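Local coordinates for protein DspB (Aggregatibacter actinomycetemcomitans, PDB 1YHT) that hydrolyses beta-linked N-acetylhexosamine residues as a family 20 glycoside hydrolase and releases cells from biofilms, probably by cutting the polysaccharide of their matrix, at residues Lys130-Gly133 / Val134-Gln138; Leu140-Arg143 / Gln144-Asp147; Ile157-Met160 / Gln161-Met164. One frame throughout, in Å; residues are numbered along the deposited sequence.

Contact 1. Residues Lys130-Gly133 / Val134-Gln138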
loop_
_atom_site.group_PDB
_atom_site.type_symbol
_atom_site.label_atom_id
_atom_site.label_comp_id
_atom_site.label_asym_id
_atom_site.label_seq_id
_atom_site.Cartn_x
_atom_site.Cartn_y
_atom_site.Cartn_z
ATOM N N LYS A 130 -9.466 22.010 4.254
ATOM C CA LYS A 130 -10.493 22.366 5.261
ATOM C C LYS A 130 -9.823 23.021 6.492
ATOM O O LYS A 130 -10.238 24.067 6.978
ATOM C CB LYS A 130 -11.257 21.100 5.665
ATOM C CG LYS A 130 -12.275 21.248 6.823
ATOM C CD LYS A 130 -13.446 22.121 6.419
ATOM C CE LYS A 130 -14.544 22.214 7.508
ATOM N NZ LYS A 130 -14.024 22.772 8.810
ATOM N N ASP A 131 -8.762 22.390 6.989
ATOM C CA ASP A 131 -8.160 22.859 8.205
ATOM C C ASP A 131 -7.228 24.063 8.049
ATOM O O ASP A 131 -7.235 24.972 8.876
ATOM C CB ASP A 131 -7.421 21.738 8.886
ATOM C CG ASP A 131 -7.081 22.087 10.313
ATOM O OD1 ASP A 131 -8.012 22.433 11.064
ATOM O OD2 ASP A 131 -5.906 21.990 10.655
ATOM N N ARG A 132 -6.388 24.043 7.035
ATOM C CA ARG A 132 -5.390 25.084 6.840
ATOM C C ARG A 132 -5.772 26.062 5.731
ATOM O O ARG A 132 -5.188 27.133 5.661
ATOM C CB ARG A 132 -4.024 24.466 6.528
ATOM C CG ARG A 132 -3.644 23.429 7.592
ATOM C CD ARG A 132 -2.268 22.919 7.412
ATOM N NE ARG A 132 -1.959 21.955 8.476
ATOM C CZ ARG A 132 -0.727 21.590 8.795
ATOM N NH1 ARG A 132 0.299 22.148 8.165
ATOM N NH2 ARG A 132 -0.529 20.682 9.751
ATOM N N GLY A 133 -6.733 25.706 4.887
ATOM C CA GLY A 133 -7.203 26.627 3.821
ATOM C C GLY A 133 -6.653 26.295 2.444
ATOM O O GLY A 133 -5.643 25.587 2.300
ATOM N N VAL A 134 -7.329 26.804 1.412
ATOM C CA VAL A 134 -6.988 26.454 0.048
ATOM C C VAL A 134 -5.663 27.057 -0.381
ATOM O O VAL A 134 -4.930 26.381 -1.068
ATOM C CB VAL A 134 -8.122 26.737 -1.032
ATOM C CG1 VAL A 134 -9.550 26.586 -0.442
ATOM C CG2 VAL A 134 -7.943 28.030 -1.671
ATOM N N LYS A 135 -5.317 28.285 0.030
ATOM C CA LYS A 135 -4.027 28.849 -0.431
ATOM C C LYS A 135 -2.838 28.056 0.117
ATOM O O LYS A 135 -1.822 27.842 -0.583
ATOM C CB LYS A 135 -3.868 30.334 -0.096
ATOM C CG LYS A 135 -4.966 31.270 -0.699
ATOM C CD LYS A 135 -4.903 31.621 -2.256
ATOM C CE LYS A 135 -5.680 32.987 -2.522
ATOM N NZ LYS A 135 -6.071 33.429 -3.930
ATOM N N TYR A 136 -2.947 27.652 1.378
ATOM C CA TYR A 136 -1.938 26.771 1.969
ATOM C C TYR A 136 -1.764 25.483 1.141
ATOM O O TYR A 136 -0.657 25.142 0.755
ATOM C CB TYR A 136 -2.272 26.425 3.432
ATOM C CG TYR A 136 -1.175 25.557 4.038
ATOM C CD1 TYR A 136 -0.032 26.125 4.582
ATOM C CD2 TYR A 136 -1.270 24.179 4.000
ATOM C CE1 TYR A 136 0.961 25.338 5.104
ATOM C CE2 TYR A 136 -0.289 23.389 4.495
ATOM C CZ TYR A 136 0.833 23.976 5.068
ATOM O OH TYR A 136 1.837 23.174 5.549
ATOM N N LEU A 137 -2.867 24.771 0.910
ATOM C CA LEU A 137 -2.849 23.537 0.113
ATOM C C LEU A 137 -2.222 23.752 -1.287
ATOM O O LEU A 137 -1.358 22.971 -1.731
ATOM C CB LEU A 137 -4.266 22.965 -0.031
ATOM C CG LEU A 137 -4.441 21.904 -1.170
ATOM C CD1 LEU A 137 -3.561 20.728 -0.921
ATOM C CD2 LEU A 137 -5.868 21.449 -1.336
ATOM N N GLN A 138 -2.647 24.804 -1.994
ATOM C CA GLN A 138 -2.133 25.022 -3.357
ATOM C C GLN A 138 -0.615 25.234 -3.321
ATOM O O GLN A 138 0.096 24.801 -4.230
ATOM C CB GLN A 138 -2.887 26.154 -4.109
ATOM C CG GLN A 138 -4.403 25.820 -4.358
ATOM C CD GLN A 138 -4.660 24.595 -5.313
ATOM O OE1 GLN A 138 -4.046 24.479 -6.383
ATOM N NE2 GLN A 138 -5.556 23.688 -4.903
HETATM O O HOH W 1 -4.563 28.999 3.419
#
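Arg-132 and Tyr-136 run side by side and point the same way, one from the last turn of helix 122-132, the other from the first turn of helix 134-140. Their apolar contact comes first. CD of Arg-132 lies over one face of the tyrosine ring, 4.0 Å from its centroid, a CH-pi contact reinforced by CB of the arginine, which sits 3.7 Å from CD2 of Tyr-136. The arginine chain is extended from CG to NE, and this carries the guanidinium along the ring to the phenol end. There the polar part begins. NH1 of Arg-132 gives a weak hydrogen bond to OH of Tyr-136, 3.2 Å long and bent to 120° at the hydrogen; the hydroxyl lies at the guanidinium edge, near its plane, while ring and guanidinium planes are 52° apart.

Between the two residues the chain makes a helix-to-helix junction through a single residue. Gly-133 leaves helix 122-132 with positive phi and at once serves as N-cap of helix 134-140. Its backbone angles bring the CB position up against the carbonyl oxygen of the preceding residue, a conformation that calls for glycine.

Backbone bonds bind the new helix to the junction. Leu-137 N donates to Gly-133 O at 3.2 Å, nearly straight at 173°. A water stands in for the bond one residue earlier: it donates to Arg-132 O (3.0 Å) and accepts from Tyr-136 N (2.9 Å), bridging the end of one helix to the first turn of the next. Outside the junction, Phe-159 of helix 154-171 touches both Arg-132 and Tyr-136, and Arg-132 NH2 makes a further weak hydrogen bond to Leu-66 O.

Contact 2. Residues Leu140-Arg143 / Gln144-Asp147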
loop_
_atom_site.group_PDB
_atom_site.type_symbol
_atom_site.label_atom_id
_atom_site.label_comp_id
_atom_site.label_asym_id
_atom_site.label_seq_id
_atom_site.Cartn_x
_atom_site.Cartn_y
_atom_site.Cartn_z
ATOM N N LEU A 140 1.574 23.649 -1.598
ATOM C CA LEU A 140 2.264 22.385 -1.404
ATOM C C LEU A 140 2.199 21.528 -2.636
ATOM O O LEU A 140 3.025 20.638 -2.800
ATOM C CB LEU A 140 1.621 21.599 -0.280
ATOM C CG LEU A 140 2.353 21.663 1.082
ATOM C CD1 LEU A 140 3.256 22.905 1.285
ATOM C CD2 LEU A 140 1.344 21.539 2.152
ATOM N N LYS A 141 1.198 21.791 -3.475
ATOM C CA LYS A 141 0.994 21.036 -4.715
ATOM C C LYS A 141 1.972 21.345 -5.823
ATOM O O LYS A 141 2.544 22.431 -5.881
ATOM C CB LYS A 141 -0.413 21.306 -5.244
ATOM C CG LYS A 141 -1.516 20.614 -4.457
ATOM C CD LYS A 141 -2.746 20.638 -5.349
ATOM C CE LYS A 141 -3.928 20.051 -4.706
ATOM N NZ LYS A 141 -5.038 20.223 -5.667
ATOM N N SER A 142 2.139 20.360 -6.721
ATOM C CA SER A 142 2.820 20.551 -7.980
ATOM C C SER A 142 2.092 21.680 -8.711
ATOM O O SER A 142 0.863 21.779 -8.665
ATOM C CB SER A 142 2.807 19.229 -8.775
ATOM O OG SER A 142 3.317 19.389 -10.094
ATOM N N ARG A 143 2.831 22.552 -9.385
ATOM C CA ARG A 143 2.155 23.594 -10.206
ATOM C C ARG A 143 1.697 22.991 -11.539
ATOM O O ARG A 143 0.787 23.488 -12.208
ATOM C CB ARG A 143 3.079 24.794 -10.440
ATOM C CG ARG A 143 3.447 25.525 -9.164
ATOM C CD ARG A 143 4.401 26.721 -9.428
ATOM N NE ARG A 143 3.854 27.624 -10.455
ATOM C CZ ARG A 143 4.435 27.917 -11.613
ATOM N NH1 ARG A 143 5.632 27.400 -11.925
ATOM N NH2 ARG A 143 3.804 28.732 -12.472
ATOM N N GLN A 144 2.308 21.865 -11.870
ATOM C CA GLN A 144 2.161 21.212 -13.161
ATOM C C GLN A 144 1.017 20.181 -13.218
ATOM O O GLN A 144 0.366 20.015 -14.239
ATOM C CB GLN A 144 3.461 20.493 -13.408
ATOM C CG GLN A 144 3.483 19.581 -14.558
ATOM C CD GLN A 144 4.867 19.528 -15.108
ATOM O OE1 GLN A 144 5.824 19.238 -14.368
ATOM N NE2 GLN A 144 5.011 19.894 -16.379
ATOM N N VAL A 145 0.854 19.429 -12.140
ATOM C CA VAL A 145 -0.225 18.455 -12.026
ATOM C C VAL A 145 -0.954 18.715 -10.712
ATOM O O VAL A 145 -0.329 18.795 -9.634
ATOM C CB VAL A 145 0.297 16.984 -12.108
ATOM C CG1 VAL A 145 0.764 16.660 -13.535
ATOM C CG2 VAL A 145 1.443 16.737 -11.160
ATOM N N ASP A 146 -2.275 18.784 -10.788
ATOM C CA ASP A 146 -3.089 19.135 -9.632
ATOM C C ASP A 146 -3.436 17.959 -8.698
ATOM O O ASP A 146 -4.129 18.133 -7.709
ATOM C CB ASP A 146 -4.371 19.802 -10.107
ATOM C CG ASP A 146 -4.968 20.726 -9.047
ATOM O OD1 ASP A 146 -4.213 21.575 -8.468
ATOM O OD2 ASP A 146 -6.192 20.564 -8.784
ATOM N N ASP A 147 -2.964 16.764 -9.008
ATOM C CA ASP A 147 -3.239 15.607 -8.155
ATOM C C ASP A 147 -1.986 15.090 -7.433
ATOM O O ASP A 147 -1.953 13.940 -6.946
ATOM C CB ASP A 147 -3.918 14.497 -8.973
ATOM C CG ASP A 147 -3.076 14.016 -10.153
ATOM O OD1 ASP A 147 -2.098 14.689 -10.549
ATOM O OD2 ASP A 147 -3.427 12.954 -10.702
HETATM O O HOH W 2 -7.013 22.007 -6.268
HETATM O O HOH W 3 -1.557 22.631 -9.342
#
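Ser-142 reaches forward with its hydroxyl into the turn that follows and accepts two backbone N-H groups at once. OG takes one bond from Val-145 N, 3.2 Å long and fairly straight at 162°, and a second from Gln-144 N, also 3.2 Å but more bent at 142°. In this loop without regular secondary structure, the bond to the amide two residues ahead makes an ST turn, and the same oxygen also takes the amide three residues ahead. The first torsion explains the reach: OG is anti to the serine's own N (chi1 173°) and beside its carbonyl carbon, which points it at the residues that follow. The same oxygen has apolar company, since CG2 of Val-145 approaches it to 3.4 Å and CB of Gln-144 lies close by.

Lys-141 spans a wider part of the loop. Its chain is extended beyond CG, and NZ ends at Asp-146, where it meets both backbone and side chain. The bond to Asp-146 O measures 3.1 Å and lies in the carbonyl plane, on a lone pair. A weaker bond to OD1, 3.2 Å long, forms part of a salt bridge, in which the lysine and aspartate chains cross obliquely. Two waters extend this polar cluster: one accepts from Lys-141 NZ at 2.7 Å and donates to Asp-146 OD2, the other donates to both Ser-142 O and Asp-146 OD1. The ammonium thus has three partners, and the carboxylate is tied back to the serine end of the loop.

All of this lies in the connection from helix 134-140 to helix 154-171. Leu-140 O receives a hydrogen bond from Ser-156 OG near the start of the latter, while Gln-144 and Val-145 touch Val-189 in the loop between strand 177-181 and helix 192-208.

Contact 3. Residues Ile157-Met160 / Gln161-Met164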
loop_
_atom_site.group_PDB
_atom_site.type_symbol
_atom_site.label_atom_id
_atom_site.label_comp_id
_atom_site.label_asym_id
_atom_site.label_seq_id
_atom_site.Cartn_x
_atom_site.Cartn_y
_atom_site.Cartn_z
ATOM N N ILE A 157 8.116 18.679 1.248
ATOM C CA ILE A 157 8.838 17.586 1.898
ATOM C C ILE A 157 8.735 17.668 3.428
ATOM O O ILE A 157 8.447 16.672 4.094
ATOM C CB ILE A 157 10.300 17.555 1.458
ATOM C CG1 ILE A 157 10.335 17.341 -0.048
ATOM C CG2 ILE A 157 11.081 16.446 2.186
ATOM C CD1 ILE A 157 11.722 17.625 -0.701
ATOM N N THR A 158 8.928 18.858 3.971
ATOM C CA THR A 158 8.739 19.101 5.395
ATOM C C THR A 158 7.317 18.699 5.844
ATOM O O THR A 158 7.142 18.038 6.833
ATOM C CB THR A 158 9.029 20.573 5.727
ATOM O OG1 THR A 158 10.420 20.864 5.455
ATOM C CG2 THR A 158 8.776 20.873 7.246
ATOM N N PHE A 159 6.304 19.140 5.116
ATOM C CA PHE A 159 4.931 18.765 5.418
ATOM C C PHE A 159 4.710 17.243 5.456
ATOM O O PHE A 159 4.133 16.714 6.428
ATOM C CB PHE A 159 3.948 19.379 4.426
ATOM C CG PHE A 159 2.584 18.821 4.569
ATOM C CD1 PHE A 159 1.764 19.257 5.598
ATOM C CD2 PHE A 159 2.152 17.781 3.749
ATOM C CE1 PHE A 159 0.480 18.693 5.791
ATOM C CE2 PHE A 159 0.906 17.201 3.948
ATOM C CZ PHE A 159 0.055 17.677 4.971
ATOM N N MET A 160 5.167 16.562 4.403
ATOM C CA MET A 160 5.080 15.110 4.275
ATOM C C MET A 160 5.719 14.437 5.469
ATOM O O MET A 160 5.127 13.527 6.031
ATOM C CB MET A 160 5.751 14.578 2.996
ATOM C CG MET A 160 4.922 14.761 1.771
ATOM S SD MET A 160 3.238 14.148 1.895
ATOM C CE MET A 160 3.447 12.435 2.266
ATOM N N GLN A 161 6.904 14.911 5.824
ATOM C CA GLN A 161 7.642 14.356 6.914
ATOM C C GLN A 161 6.951 14.596 8.270
ATOM O O GLN A 161 6.965 13.734 9.088
ATOM C CB GLN A 161 9.048 14.911 6.902
ATOM C CG GLN A 161 9.897 14.229 5.794
ATOM C CD GLN A 161 11.307 14.797 5.735
ATOM O OE1 GLN A 161 11.613 15.782 6.412
ATOM N NE2 GLN A 161 12.167 14.174 4.925
ATOM N N SER A 162 6.343 15.756 8.473
ATOM C CA SER A 162 5.534 15.996 9.678
ATOM C C SER A 162 4.366 15.000 9.804
ATOM O O SER A 162 4.124 14.522 10.894
ATOM C CB SER A 162 5.053 17.444 9.770
ATOM O OG SER A 162 3.947 17.654 8.916
ATOM N N LEU A 163 3.700 14.641 8.697
ATOM C CA LEU A 163 2.611 13.652 8.708
ATOM C C LEU A 163 3.193 12.238 8.890
ATOM O O LEU A 163 2.703 11.433 9.699
ATOM C CB LEU A 163 1.785 13.726 7.411
ATOM C CG LEU A 163 0.514 12.882 7.310
ATOM C CD1 LEU A 163 -0.477 13.156 8.516
ATOM C CD2 LEU A 163 -0.151 13.161 5.948
ATOM N N MET A 164 4.308 11.962 8.229
ATOM C CA MET A 164 4.994 10.682 8.478
ATOM C C MET A 164 5.337 10.492 9.953
ATOM O O MET A 164 5.117 9.404 10.497
ATOM C CB MET A 164 6.250 10.557 7.639
ATOM C CG MET A 164 5.989 10.472 6.134
ATOM S SD MET A 164 7.536 10.720 5.174
ATOM C CE MET A 164 8.419 9.203 5.557
#
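Ile-157 and Gln-161, one helical turn apart, lie side by side and point the same way. CG2 of Ile-157 is the branch that touches, 3.7 Å from NE2 of the glutamine, whose chain runs extended beyond CG; nearer the backbone, CG of Gln-161 rests 3.3 Å from Ile-157 O.

Ser-162 bends its hydroxyl onto its own helix. Its OG stands between the backbone N and the carbonyl carbon (chi1 79°), which brings it to Phe-159 O in a 2.7 Å hydrogen bond, the donor tilted 19° from the carbonyl plane. That oxygen also accepts Leu-163 N at 3.1 Å and is gripped by two donors, while the serine hydroxyl is satisfied within its own helix. Met-164 lays its CG 3.2 Å from Met-160 O, the oxygen that accepts its own N at 2.8 Å.

The buried residues spread over several neighbours: Met-160, Leu-163 and Met-164 reach Leu-115 of strand 110-117, Phe-159 packs on helix 122-132, and Met-164 meets helix 192-208. A helix laid against the parallel strands in this way is one of the helices that form the outer layer of the (beta/alpha)8, or TIM, barrel of family 20 glycoside hydrolases.

How the contacts relate
The three contacts follow one another in series along the chain, and none nests in or crosses another. Contact 1 spans the break between helices 122-132 and 134-140, contact 2 closes the turn in the loop after the second of these, and contact 3 is a stretch inside helix 154-171. Space reunites them on the same side of the chain's centre: Phe-159 of contact 3 receives Tyr-136 of contact 1 at its CD1, 3.9 Å from the hydroxyl OH, and CD2 of Leu-140 (contact 2) lies 3.8 Å from CG of Phe-159. Gln-138 and Asp-146 pack where contacts 1 and 2 meet. All three lie along the connection between the neighbouring parallel strands 110-117 and 177-181.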